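Local coordinates for acyl-CoA dehydrogenase (Bacillus anthracis, PDB 3OWA), which probably oxidises acyl-CoA thioesters to their trans-2-enoyl forms, passing the electrons to a bound FAD, at residues S222-K227 against C232-T237; A479-K484 against I552-G557; L493-D498 against A547-I552. All coordinates share one frame; numbering follows the deposited sequence.

Overall arrangement
Going along the chain, contact 1 comes first and is the shortest closure: segments 222-227 and 232-237 are separated by four residues in the beta domain, where the loop after strand 219-221 comes back on strand 235-240 beside the FAD. Contacts 2 and 3 belong to a later helical domain, and their centres lie about 46 and 39 Å from that of contact 1. Contact 2 ties the end of helix 458-482 to residues 552-557, closing a loop of 67 mostly helical residues. Contact 3 nests inside that loop, joining helix 490-520 to helix 526-554 one turn earlier; the two share Ile552, with centres about 11 Å apart. All three reach the second subunit.

Contact 1: S222-K227 against C232-T237; sequences SPEEKK and CSSTRT
The carboxylate of Glu224 reaches across from the loop 222-227 and is gripped by three donors of the returning chain. Its OE1 takes the backbone N of Thr235 at 2.8 Å, on the syn side, while OE2 receives the hydroxyl OG of Ser234 at 2.6 Å through its syn lone pair. Arg236 NE meets the same OE2 at 2.9 Å from above the carboxylate plane, closing a salt bridge in which the two flat groups stand 72° apart. A bend at chi2 (-71°) folds the glutamate back far enough to arrive there, and so many bonds should fix its rotation and are consistent with a charged carboxylate.

Next to this tight centre, the N of Glu225 binds Thr235 O at 3.0 Å. Towards the flavin, Lys227 passes obliquely across Thr235 and sets its NZ on Ser233 O, 2.9 Å away and in the carbonyl plane; both Lys227 and Thr235 line the FAD pocket of this acyl-CoA dehydrogenase middle domain.

The other end is more open. Ser222 pairs with Thr237 twice, its N giving to Thr237 O while its OG accepts from Thr237 N at 2.9 Å, so a side chain stands in where a backbone carbonyl would serve in a regular antiparallel pair. Here too a water bridges Glu225 OE1 (2.6 Å) and Thr237 OG1.

Behind the contact, strand 177-188 carries Trp186 against Glu225 and Thr235, and Phe64 of helix 64-76 packs on Glu224 and Ser234. Met389 of the second subunit covers Glu225 and Lys227, placing the loop between the strands of the beta domain and the dimer partner.

Contact 2: A479-K484 against I552-G557; sequences AQKYGK and IAVENG
Apolar contact comes first: Val554 presents one methyl to each of two residues at the end of the opposing helix. Its CG1 lies 4.1 Å from CG of Lys481, against the aliphatic start of that chain, and its CG2 is 4.1 Å from CE2 of Tyr482, approaching the ring at its edge, near the ring plane. The ring is also packed from within its own segment, because Lys481 bends across it and holds CD 3.5 Å above the plane, over the centre of one face. That is possible because Lys481 sends CG away from its backbone N (chi1 -159°) and then turns sharply at chi2 (-80°), which carries CD over the tyrosine.

Helix 458-482 ends at Tyr482, with Gly483 N bonded to Ala479 O at 2.7 Å, and Gly483 itself has left helical geometry with a positive phi of 68°. Both segments belong to the second helical region with the acyl-CoA dehydrogenase C-terminal family signature, additional to the canonical bundle, as in the very-long-chain enzymes. Ile492 of the intervening helix 490-520 touches both Tyr482 and Val554, so the three elements meet around the valine.

The polar part is indirect, with no hydrogen bond passing straight from one segment to the other. Lys481 NZ gives to a water at 2.8 Å, and this water donates in turn to Val554 O at 3.0 Å; the ammonium therefore reaches the Val554 carbonyl through one solvent molecule. Lys481 CG also lies 3.6 Å from Val554 O. Ala553 also packs on Ile579 of the second subunit, while Glu555 turns to Leu560 and Met563 of helix 557-571.

Contact 3: L493-D498 against A547-I552; sequences LVNIAD and AKETLI
This is a buried polar contact between two helices of the second, additional C-terminal-type helical domain of this acyl-CoA dehydrogenase, helix 490-520 and helix 526-554, carried by one asparagine set against a glutamate and a threonine. The backbones come nearest at Asn495 and Thr550, whose CA atoms are 6.8 Å apart, and little besides these three side chains spans the gap.

Asn495 works through its amide nitrogen. ND2 gives one hydrogen to Glu549 OE1 at 2.9 Å, nearly in the plane of the amide, and the other bond to Thr550 OG1 at 3.1 Å is more bent, with an angle of 137° at the hydrogen. Glu549 reaches across as an extended chain, CG pointing away from its backbone N (chi1 -176°), and crosses the asparagine at about a right angle. Thr550 and Asn495 instead run alongside one another in opposite directions, which brings Asn495 CB to 3.1 Å from Thr550 OG1.

The strongest partner of Thr550 OG1 lies in its own helix, the carbonyl of His546, so the hydroxyl accepts from the asparagine while donating back along the helix. The ring nitrogen ND1 of His546 also makes a weak hydrogen bond with Asn495 OD1. Val474 of helix 458-482 packs on Thr550, and Val578 of the second subunit covers Glu549, so the polar group sits between neighbouring helices and the dimer partner. The carboxylate takes the amide on the anti lone pair of Glu549 OE1, away from OE2, with the two planes 33° apart.

Contact 1: S222-K227 against C232-T237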
ATOM      1  N   SER A 222     -21.370 -23.162  -3.748  1.00 26.54           N
ATOM      2  CA  SER A 222     -21.553 -22.263  -4.903  1.00 27.06           C
ATOM      3  C   SER A 222     -20.357 -22.426  -5.833  1.00 27.26           C
ATOM      4  O   SER A 222     -19.396 -23.110  -5.504  1.00 27.37           O
ATOM      5  CB  SER A 222     -21.573 -20.817  -4.390  1.00 27.54           C
ATOM      6  OG  SER A 222     -20.249 -20.456  -4.005  1.00 26.51           O
ATOM      7  N   PRO A 223     -20.392 -21.770  -6.998  1.00 28.10           N
ATOM      8  CA  PRO A 223     -19.214 -21.654  -7.820  1.00 27.37           C
ATOM      9  C   PRO A 223     -18.048 -20.939  -7.089  1.00 26.21           C
ATOM     10  O   PRO A 223     -18.275 -20.205  -6.102  1.00 24.24           O
ATOM     11  CB  PRO A 223     -19.711 -20.769  -8.992  1.00 28.98           C
ATOM     12  CG  PRO A 223     -21.217 -21.030  -9.051  1.00 29.67           C
ATOM     13  CD  PRO A 223     -21.580 -21.098  -7.602  1.00 27.92           C
ATOM     14  N   GLU A 224     -16.815 -21.171  -7.544  1.00 25.15           N
ATOM     15  CA  GLU A 224     -15.643 -20.410  -7.057  1.00 24.84           C
ATOM     16  C   GLU A 224     -15.829 -18.893  -7.120  1.00 25.97           C
ATOM     17  O   GLU A 224     -16.406 -18.386  -8.071  1.00 24.64           O
ATOM     18  CB  GLU A 224     -14.417 -20.746  -7.855  1.00 25.46           C
ATOM     19  CG  GLU A 224     -13.914 -22.145  -7.554  1.00 29.08           C
ATOM     20  CD  GLU A 224     -13.278 -22.298  -6.152  1.00 31.07           C
ATOM     21  OE1 GLU A 224     -12.641 -21.328  -5.716  1.00 32.29           O
ATOM     22  OE2 GLU A 224     -13.370 -23.395  -5.497  1.00 26.66           O
ATOM     23  N   GLU A 225     -15.328 -18.171  -6.123  1.00 25.75           N
ATOM     24  CA  GLU A 225     -15.230 -16.721  -6.217  1.00 26.18           C
ATOM     25  C   GLU A 225     -14.128 -16.306  -7.182  1.00 25.94           C
ATOM     26  O   GLU A 225     -13.131 -17.054  -7.376  1.00 25.81           O
ATOM     27  CB  GLU A 225     -14.858 -16.131  -4.836  1.00 27.56           C
ATOM     28  CG  GLU A 225     -15.876 -16.416  -3.794  1.00 28.12           C
ATOM     29  CD  GLU A 225     -17.083 -15.543  -3.927  1.00 33.39           C
ATOM     30  OE1 GLU A 225     -17.919 -15.571  -3.002  1.00 40.51           O
ATOM     31  OE2 GLU A 225     -17.202 -14.789  -4.915  1.00 40.62           O
ATOM     32  N   LYS A 226     -14.300 -15.137  -7.789  0.52 24.32           N
ATOM     33  CA  LYS A 226     -13.255 -14.486  -8.601  0.52 25.51           C
ATOM     34  C   LYS A 226     -12.516 -13.495  -7.729  0.52 24.35           C
ATOM     35  O   LYS A 226     -13.103 -12.575  -7.208  0.52 25.92           O
ATOM     36  CB  LYS A 226     -13.882 -13.827  -9.847  0.52 26.31           C
ATOM     37  CG  LYS A 226     -14.569 -14.818 -10.753  0.52 28.87           C
ATOM     38  CD  LYS A 226     -15.274 -14.131 -11.898  0.52 33.55           C
ATOM     39  CE  LYS A 226     -16.010 -15.148 -12.779  0.52 37.37           C
ATOM     40  NZ  LYS A 226     -17.384 -15.442 -12.256  0.52 37.93           N
ATOM     41  N   LYS A 227     -11.233 -13.727  -7.474  1.00 22.95           N
ATOM     42  CA  LYS A 227     -10.564 -12.995  -6.417  1.00 22.90           C
ATOM     43  C   LYS A 227      -9.421 -12.174  -6.962  1.00 20.68           C
ATOM     44  O   LYS A 227      -8.787 -12.572  -7.963  1.00 21.07           O
ATOM     45  CB  LYS A 227      -9.943 -13.977  -5.356  1.00 24.04           C
ATOM     46  CG  LYS A 227     -11.021 -14.919  -4.757  1.00 25.80           C
ATOM     47  CD  LYS A 227     -10.591 -15.643  -3.449  1.00 24.05           C
ATOM     48  CE  LYS A 227      -9.360 -16.591  -3.548  1.00 22.95           C
ATOM     49  NZ  LYS A 227      -9.444 -17.556  -4.691  1.00 23.08           N
ATOM     50  N   CYS A 232      -5.088 -19.504  -6.396  1.00 24.59           N
ATOM     51  CA  CYS A 232      -5.113 -20.934  -6.326  1.00 26.50           C
ATOM     52  C   CYS A 232      -5.759 -21.476  -5.038  1.00 26.43           C
ATOM     53  O   CYS A 232      -5.941 -22.675  -4.932  1.00 28.91           O
ATOM     54  CB  CYS A 232      -3.693 -21.469  -6.445  1.00 27.34           C
ATOM     55  SG  CYS A 232      -2.724 -21.010  -5.101  1.00 36.61           S
ATOM     56  N   SER A 233      -6.164 -20.626  -4.083  1.00 23.27           N
ATOM     57  CA  SER A 233      -6.949 -21.119  -2.959  1.00 23.63           C
ATOM     58  C   SER A 233      -8.437 -21.239  -3.348  1.00 24.13           C
ATOM     59  O   SER A 233      -9.069 -20.258  -3.815  1.00 27.86           O
ATOM     60  CB  SER A 233      -6.793 -20.119  -1.787  1.00 24.23           C
ATOM     61  OG  SER A 233      -7.567 -20.532  -0.648  1.00 29.36           O
ATOM     62  N   SER A 234      -9.063 -22.387  -3.088  1.00 23.08           N
ATOM     63  CA  SER A 234     -10.484 -22.556  -3.391  1.00 22.54           C
ATOM     64  C   SER A 234     -11.321 -21.717  -2.427  1.00 22.07           C
ATOM     65  O   SER A 234     -11.032 -21.722  -1.221  1.00 21.24           O
ATOM     66  CB  SER A 234     -10.879 -24.035  -3.231  1.00 22.98           C
ATOM     67  OG  SER A 234     -12.342 -24.090  -3.195  1.00 23.20           O
ATOM     68  N   THR A 235     -12.340 -20.989  -2.911  1.00 21.19           N
ATOM     69  CA  THR A 235     -13.096 -20.120  -2.054  1.00 20.29           C
ATOM     70  C   THR A 235     -14.535 -20.129  -2.537  1.00 20.30           C
ATOM     71  O   THR A 235     -14.795 -19.707  -3.651  1.00 21.97           O
ATOM     72  CB  THR A 235     -12.523 -18.631  -2.096  1.00 21.87           C
ATOM     73  OG1 THR A 235     -11.096 -18.643  -1.803  1.00 24.55           O
ATOM     74  CG2 THR A 235     -13.168 -17.759  -1.036  1.00 23.28           C
ATOM     75  N   ARG A 236     -15.467 -20.724  -1.779  1.00 19.76           N
ATOM     76  CA  ARG A 236     -16.861 -20.827  -2.210  1.00 21.27           C
ATOM     77  C   ARG A 236     -17.789 -20.597  -1.064  1.00 22.48           C
ATOM     78  O   ARG A 236     -17.384 -20.607   0.081  1.00 24.58           O
ATOM     79  CB  ARG A 236     -17.193 -22.247  -2.741  1.00 21.16           C
ATOM     80  CG  ARG A 236     -16.267 -22.786  -3.852  1.00 19.39           C
ATOM     81  CD  ARG A 236     -16.772 -24.134  -4.310  1.00 19.01           C
ATOM     82  NE  ARG A 236     -15.937 -24.638  -5.406  1.00 21.77           N
ATOM     83  CZ  ARG A 236     -16.243 -25.710  -6.117  1.00 23.90           C
ATOM     84  NH1 ARG A 236     -17.400 -26.371  -5.891  1.00 28.31           N
ATOM     85  NH2 ARG A 236     -15.409 -26.101  -7.085  1.00 24.07           N
ATOM     86  N   THR A 237     -19.076 -20.455  -1.359  1.00 24.54           N
ATOM     87  CA  THR A 237     -20.047 -20.389  -0.296  1.00 25.35           C
ATOM     88  C   THR A 237     -20.463 -21.836   0.015  1.00 26.27           C
ATOM     89  O   THR A 237     -20.680 -22.624  -0.909  1.00 26.02           O
ATOM     90  CB  THR A 237     -21.281 -19.549  -0.800  1.00 26.45           C
ATOM     91  OG1 THR A 237     -20.864 -18.186  -0.860  1.00 27.63           O
ATOM     92  CG2 THR A 237     -22.495 -19.674   0.138  1.00 24.84           C
TER
HETATM   93  O   HOH W   1     -18.231 -17.316  -1.061  1.00 26.73           O

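Contact 2: A479-K484 against I552-G557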
ATOM      1  N   ALA A 479      -8.013   6.219  29.650  1.00 57.84           N
ATOM      2  CA  ALA A 479      -8.960   5.445  30.464  1.00 59.53           C
ATOM      3  C   ALA A 479      -9.541   6.303  31.581  1.00 61.54           C
ATOM      4  O   ALA A 479     -10.761   6.371  31.745  1.00 61.92           O
ATOM      5  CB  ALA A 479      -8.308   4.189  31.018  1.00 59.55           C
ATOM      6  N   GLN A 480      -8.676   7.007  32.308  1.00 63.21           N
ATOM      7  CA  GLN A 480      -9.150   7.921  33.352  1.00 66.02           C
ATOM      8  C   GLN A 480     -10.068   9.030  32.801  1.00 66.23           C
ATOM      9  O   GLN A 480     -10.943   9.527  33.507  1.00 67.40           O
ATOM     10  CB  GLN A 480      -7.990   8.497  34.180  1.00 66.87           C
ATOM     11  CG  GLN A 480      -7.353   9.771  33.646  1.00 69.50           C
ATOM     12  CD  GLN A 480      -6.911  10.730  34.763  1.00 74.65           C
ATOM     13  OE1 GLN A 480      -7.043  10.427  35.951  1.00 77.81           O
ATOM     14  NE2 GLN A 480      -6.394  11.893  34.379  1.00 75.07           N
ATOM     15  N   LYS A 481      -9.881   9.393  31.537  1.00 65.24           N
ATOM     16  CA  LYS A 481     -10.696  10.437  30.906  1.00 64.97           C
ATOM     17  C   LYS A 481     -12.092   9.962  30.451  1.00 64.28           C
ATOM     18  O   LYS A 481     -13.088  10.628  30.721  1.00 64.85           O
ATOM     19  CB  LYS A 481      -9.933  11.044  29.732  1.00 63.97           C
ATOM     20  CG  LYS A 481     -10.389  12.428  29.303  1.00 65.65           C
ATOM     21  CD  LYS A 481     -11.641  12.393  28.441  1.00 67.78           C
ATOM     22  CE  LYS A 481     -11.690  13.549  27.452  1.00 67.46           C
ATOM     23  NZ  LYS A 481     -11.950  14.870  28.078  1.00 70.59           N
ATOM     24  N   TYR A 482     -12.169   8.827  29.758  1.00 62.86           N
ATOM     25  CA  TYR A 482     -13.447   8.380  29.187  1.00 62.20           C
ATOM     26  C   TYR A 482     -14.120   7.301  29.998  1.00 63.48           C
ATOM     27  O   TYR A 482     -15.325   7.070  29.858  1.00 64.07           O
ATOM     28  CB  TYR A 482     -13.264   7.908  27.752  1.00 60.69           C
ATOM     29  CG  TYR A 482     -13.029   9.038  26.798  1.00 58.02           C
ATOM     30  CD1 TYR A 482     -14.098   9.799  26.317  1.00 55.72           C
ATOM     31  CD2 TYR A 482     -11.739   9.367  26.392  1.00 55.87           C
ATOM     32  CE1 TYR A 482     -13.885  10.852  25.448  1.00 56.11           C
ATOM     33  CE2 TYR A 482     -11.512  10.413  25.523  1.00 56.22           C
ATOM     34  CZ  TYR A 482     -12.590  11.154  25.051  1.00 56.68           C
ATOM     35  OH  TYR A 482     -12.370  12.201  24.180  1.00 58.71           O
ATOM     36  N   GLY A 483     -13.334   6.634  30.838  1.00 64.24           N
ATOM     37  CA  GLY A 483     -13.837   5.554  31.687  1.00 65.60           C
ATOM     38  C   GLY A 483     -14.253   4.312  30.935  1.00 65.00           C
ATOM     39  O   GLY A 483     -13.523   3.807  30.074  1.00 64.04           O
ATOM     40  N   LYS A 484     -15.440   3.823  31.277  1.00 65.69           N
ATOM     41  CA  LYS A 484     -16.031   2.673  30.618  1.00 65.07           C
ATOM     42  C   LYS A 484     -16.473   3.003  29.188  1.00 63.61           C
ATOM     43  O   LYS A 484     -16.766   2.095  28.406  1.00 63.88           O
ATOM     44  CB  LYS A 484     -17.201   2.121  31.439  1.00 66.83           C
ATOM     45  CG  LYS A 484     -16.813   1.708  32.875  1.00 69.62           C
ATOM     46  CD  LYS A 484     -17.892   0.862  33.547  1.00 74.23           C
ATOM     47  CE  LYS A 484     -17.370   0.167  34.807  1.00 76.38           C
ATOM     48  NZ  LYS A 484     -18.363  -0.792  35.376  1.00 79.87           N
ATOM     49  N   ILE A 552      -3.327  15.312  22.841  1.00 46.59           N
ATOM     50  CA  ILE A 552      -4.084  16.430  22.325  1.00 46.97           C
ATOM     51  C   ILE A 552      -5.593  16.151  22.243  1.00 48.17           C
ATOM     52  O   ILE A 552      -6.400  17.074  22.347  1.00 47.86           O
ATOM     53  CB  ILE A 552      -3.559  16.854  20.935  1.00 45.92           C
ATOM     54  CG1 ILE A 552      -2.110  17.356  21.037  1.00 46.22           C
ATOM     55  CG2 ILE A 552      -4.449  17.914  20.315  1.00 45.10           C
ATOM     56  CD1 ILE A 552      -1.405  17.444  19.669  1.00 44.82           C
ATOM     57  N   ALA A 553      -5.968  14.894  22.025  1.00 48.49           N
ATOM     58  CA  ALA A 553      -7.377  14.542  21.930  1.00 50.32           C
ATOM     59  C   ALA A 553      -7.984  14.365  23.320  1.00 52.67           C
ATOM     60  O   ALA A 553      -9.204  14.354  23.484  1.00 53.08           O
ATOM     61  CB  ALA A 553      -7.545  13.260  21.131  1.00 49.22           C
ATOM     62  N   VAL A 554      -7.124  14.215  24.317  1.00 54.77           N
ATOM     63  CA  VAL A 554      -7.578  13.808  25.642  1.00 58.08           C
ATOM     64  C   VAL A 554      -7.533  14.928  26.674  1.00 60.66           C
ATOM     65  O   VAL A 554      -8.276  14.896  27.646  1.00 62.36           O
ATOM     66  CB  VAL A 554      -6.827  12.541  26.087  1.00 57.58           C
ATOM     67  CG1 VAL A 554      -6.703  12.444  27.574  1.00 59.44           C
ATOM     68  CG2 VAL A 554      -7.523  11.306  25.501  1.00 55.93           C
ATOM     69  N   GLU A 555      -6.692  15.933  26.435  1.00 62.45           N
ATOM     70  CA  GLU A 555      -6.523  17.047  27.366  1.00 65.31           C
ATOM     71  C   GLU A 555      -6.358  18.377  26.639  1.00 65.62           C
ATOM     72  O   GLU A 555      -6.159  18.395  25.417  1.00 64.31           O
ATOM     73  CB  GLU A 555      -5.322  16.778  28.259  1.00 66.02           C
ATOM     74  CG  GLU A 555      -5.640  15.817  29.407  1.00 71.84           C
ATOM     75  CD  GLU A 555      -4.444  14.964  29.838  1.00 76.29           C
ATOM     76  OE1 GLU A 555      -3.318  15.178  29.322  1.00 80.77           O
ATOM     77  OE2 GLU A 555      -4.645  14.071  30.693  1.00 79.79           O
ATOM     78  N   ASN A 556      -6.442  19.485  27.385  1.00 67.38           N
ATOM     79  CA  ASN A 556      -6.227  20.823  26.809  1.00 68.46           C
ATOM     80  C   ASN A 556      -5.624  21.876  27.761  1.00 69.67           C
ATOM     81  O   ASN A 556      -5.501  21.647  28.972  1.00 69.77           O
ATOM     82  CB  ASN A 556      -7.508  21.353  26.145  1.00 69.18           C
ATOM     83  CG  ASN A 556      -8.697  21.346  27.080  1.00 71.95           C
ATOM     84  OD1 ASN A 556      -8.773  22.137  28.018  1.00 75.12           O
ATOM     85  ND2 ASN A 556      -9.643  20.455  26.818  1.00 74.43           N
ATOM     86  N   GLY A 557      -5.235  23.015  27.187  1.00 70.07           N
ATOM     87  CA  GLY A 557      -4.657  24.132  27.938  1.00 72.19           C
ATOM     88  C   GLY A 557      -3.408  23.770  28.732  1.00 72.88           C
ATOM     89  O   GLY A 557      -2.497  23.102  28.218  1.00 72.33           O
TER
HETATM   90  O   HOH W   2     -10.121  16.702  29.159  1.00 77.00           O

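Contact 3: L493-D498 against A547-I552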
ATOM      1  N   LEU A 493      -8.019   4.455  20.707  1.00 39.02           N
ATOM      2  CA  LEU A 493      -7.727   3.028  20.941  1.00 39.89           C
ATOM      3  C   LEU A 493      -6.679   2.513  19.958  1.00 38.70           C
ATOM      4  O   LEU A 493      -5.786   1.755  20.324  1.00 39.29           O
ATOM      5  CB  LEU A 493      -9.005   2.160  20.859  1.00 39.64           C
ATOM      6  CG  LEU A 493     -10.084   2.398  21.922  1.00 42.67           C
ATOM      7  CD1 LEU A 493     -11.364   1.646  21.570  1.00 41.89           C
ATOM      8  CD2 LEU A 493      -9.578   1.986  23.301  1.00 44.40           C
ATOM      9  N   VAL A 494      -6.799   2.938  18.708  1.00 38.32           N
ATOM     10  CA  VAL A 494      -5.890   2.502  17.656  1.00 38.06           C
ATOM     11  C   VAL A 494      -4.481   3.105  17.858  1.00 37.58           C
ATOM     12  O   VAL A 494      -3.476   2.434  17.608  1.00 35.80           O
ATOM     13  CB  VAL A 494      -6.475   2.839  16.281  1.00 38.23           C
ATOM     14  CG1 VAL A 494      -5.396   2.800  15.198  1.00 41.01           C
ATOM     15  CG2 VAL A 494      -7.574   1.845  15.959  1.00 38.91           C
ATOM     16  N   ASN A 495      -4.408   4.352  18.342  1.00 37.45           N
ATOM     17  CA  ASN A 495      -3.103   4.951  18.714  1.00 38.01           C
ATOM     18  C   ASN A 495      -2.381   4.163  19.798  1.00 37.86           C
ATOM     19  O   ASN A 495      -1.166   3.936  19.719  1.00 37.42           O
ATOM     20  CB  ASN A 495      -3.246   6.426  19.159  1.00 39.39           C
ATOM     21  CG  ASN A 495      -3.569   7.357  18.009  1.00 39.71           C
ATOM     22  OD1 ASN A 495      -3.296   7.047  16.847  1.00 40.83           O
ATOM     23  ND2 ASN A 495      -4.167   8.499  18.324  1.00 41.71           N
ATOM     24  N   ILE A 496      -3.142   3.737  20.803  1.00 38.29           N
ATOM     25  CA  ILE A 496      -2.600   2.985  21.910  1.00 38.48           C
ATOM     26  C   ILE A 496      -2.144   1.627  21.386  1.00 37.56           C
ATOM     27  O   ILE A 496      -1.036   1.194  21.678  1.00 38.64           O
ATOM     28  CB  ILE A 496      -3.654   2.834  23.048  1.00 39.64           C
ATOM     29  CG1 ILE A 496      -3.909   4.201  23.709  1.00 40.56           C
ATOM     30  CG2 ILE A 496      -3.206   1.806  24.071  1.00 40.04           C
ATOM     31  CD1 ILE A 496      -5.173   4.258  24.484  1.00 43.35           C
ATOM     32  N   ALA A 497      -2.996   0.987  20.595  1.00 36.08           N
ATOM     33  CA  ALA A 497      -2.659  -0.293  19.961  1.00 35.70           C
ATOM     34  C   ALA A 497      -1.414  -0.198  19.103  1.00 35.86           C
ATOM     35  O   ALA A 497      -0.588  -1.108  19.132  1.00 37.54           O
ATOM     36  CB  ALA A 497      -3.838  -0.825  19.151  1.00 34.27           C
ATOM     37  N   ASP A 498      -1.260   0.899  18.364  1.00 36.53           N
ATOM     38  CA  ASP A 498      -0.070   1.114  17.525  1.00 36.80           C
ATOM     39  C   ASP A 498       1.179   1.345  18.376  1.00 36.85           C
ATOM     40  O   ASP A 498       2.264   0.856  18.035  1.00 35.38           O
ATOM     41  CB  ASP A 498      -0.281   2.292  16.556  1.00 36.57           C
ATOM     42  CG  ASP A 498      -1.406   2.022  15.522  1.00 42.73           C
ATOM     43  OD1 ASP A 498      -1.782   0.838  15.313  1.00 45.89           O
ATOM     44  OD2 ASP A 498      -1.915   2.994  14.896  1.00 47.65           O
ATOM     45  N   ALA A 547       1.454   9.187  20.529  1.00 40.08           N
ATOM     46  CA  ALA A 547       1.217   9.699  21.882  1.00 42.41           C
ATOM     47  C   ALA A 547       0.757  11.146  21.855  1.00 42.81           C
ATOM     48  O   ALA A 547      -0.205  11.488  22.522  1.00 44.07           O
ATOM     49  CB  ALA A 547       2.465   9.531  22.766  1.00 42.46           C
ATOM     50  N   LYS A 548       1.442  11.984  21.078  1.00 42.75           N
ATOM     51  CA  LYS A 548       1.058  13.390  20.910  1.00 44.46           C
ATOM     52  C   LYS A 548      -0.386  13.548  20.464  1.00 43.57           C
ATOM     53  O   LYS A 548      -1.120  14.337  21.052  1.00 43.43           O
ATOM     54  CB  LYS A 548       1.951  14.110  19.884  1.00 45.23           C
ATOM     55  CG  LYS A 548       3.317  14.493  20.408  1.00 50.04           C
ATOM     56  CD  LYS A 548       4.014  15.480  19.462  1.00 56.88           C
ATOM     57  CE  LYS A 548       5.528  15.541  19.752  1.00 60.60           C
ATOM     58  NZ  LYS A 548       6.174  16.773  19.181  1.00 64.08           N
ATOM     59  N   GLU A 549      -0.779  12.812  19.418  1.00 41.66           N
ATOM     60  CA  GLU A 549      -2.156  12.866  18.910  1.00 42.63           C
ATOM     61  C   GLU A 549      -3.162  12.464  19.984  1.00 42.08           C
ATOM     62  O   GLU A 549      -4.218  13.086  20.128  1.00 42.34           O
ATOM     63  CB  GLU A 549      -2.361  11.979  17.652  1.00 41.91           C
ATOM     64  CG  GLU A 549      -3.786  12.128  17.071  1.00 45.37           C
ATOM     65  CD  GLU A 549      -4.039  11.299  15.803  1.00 51.71           C
ATOM     66  OE1 GLU A 549      -4.106  10.058  15.880  1.00 53.93           O
ATOM     67  OE2 GLU A 549      -4.199  11.895  14.717  1.00 54.81           O
ATOM     68  N   THR A 550      -2.828  11.427  20.744  1.00 42.53           N
ATOM     69  CA  THR A 550      -3.708  10.991  21.827  1.00 43.70           C
ATOM     70  C   THR A 550      -3.783  12.010  22.978  1.00 44.51           C
ATOM     71  O   THR A 550      -4.861  12.241  23.507  1.00 44.69           O
ATOM     72  CB  THR A 550      -3.310   9.637  22.352  1.00 43.43           C
ATOM     73  OG1 THR A 550      -3.274   8.713  21.256  1.00 44.21           O
ATOM     74  CG2 THR A 550      -4.334   9.155  23.369  1.00 45.01           C
ATOM     75  N   LEU A 551      -2.651  12.605  23.361  1.00 45.43           N
ATOM     76  CA  LEU A 551      -2.643  13.623  24.446  1.00 47.11           C
ATOM     77  C   LEU A 551      -3.476  14.851  24.076  1.00 46.86           C
ATOM     78  O   LEU A 551      -4.252  15.351  24.879  1.00 47.98           O
ATOM     79  CB  LEU A 551      -1.203  14.027  24.848  1.00 47.32           C
ATOM     80  CG  LEU A 551      -0.370  12.976  25.600  1.00 49.60           C
ATOM     81  CD1 LEU A 551       1.098  13.413  25.815  1.00 51.62           C
ATOM     82  CD2 LEU A 551      -1.019  12.644  26.929  1.00 53.14           C
ATOM     83  N   ILE A 552      -3.327  15.312  22.841  1.00 46.59           N
ATOM     84  CA  ILE A 552      -4.084  16.430  22.325  1.00 46.97           C
ATOM     85  C   ILE A 552      -5.593  16.151  22.243  1.00 48.17           C
ATOM     86  O   ILE A 552      -6.400  17.074  22.347  1.00 47.86           O
ATOM     87  CB  ILE A 552      -3.559  16.854  20.935  1.00 45.92           C
ATOM     88  CG1 ILE A 552      -2.110  17.356  21.037  1.00 46.22           C
ATOM     89  CG2 ILE A 552      -4.449  17.914  20.315  1.00 45.10           C
ATOM     90  CD1 ILE A 552      -1.405  17.444  19.669  1.00 44.82           C
TER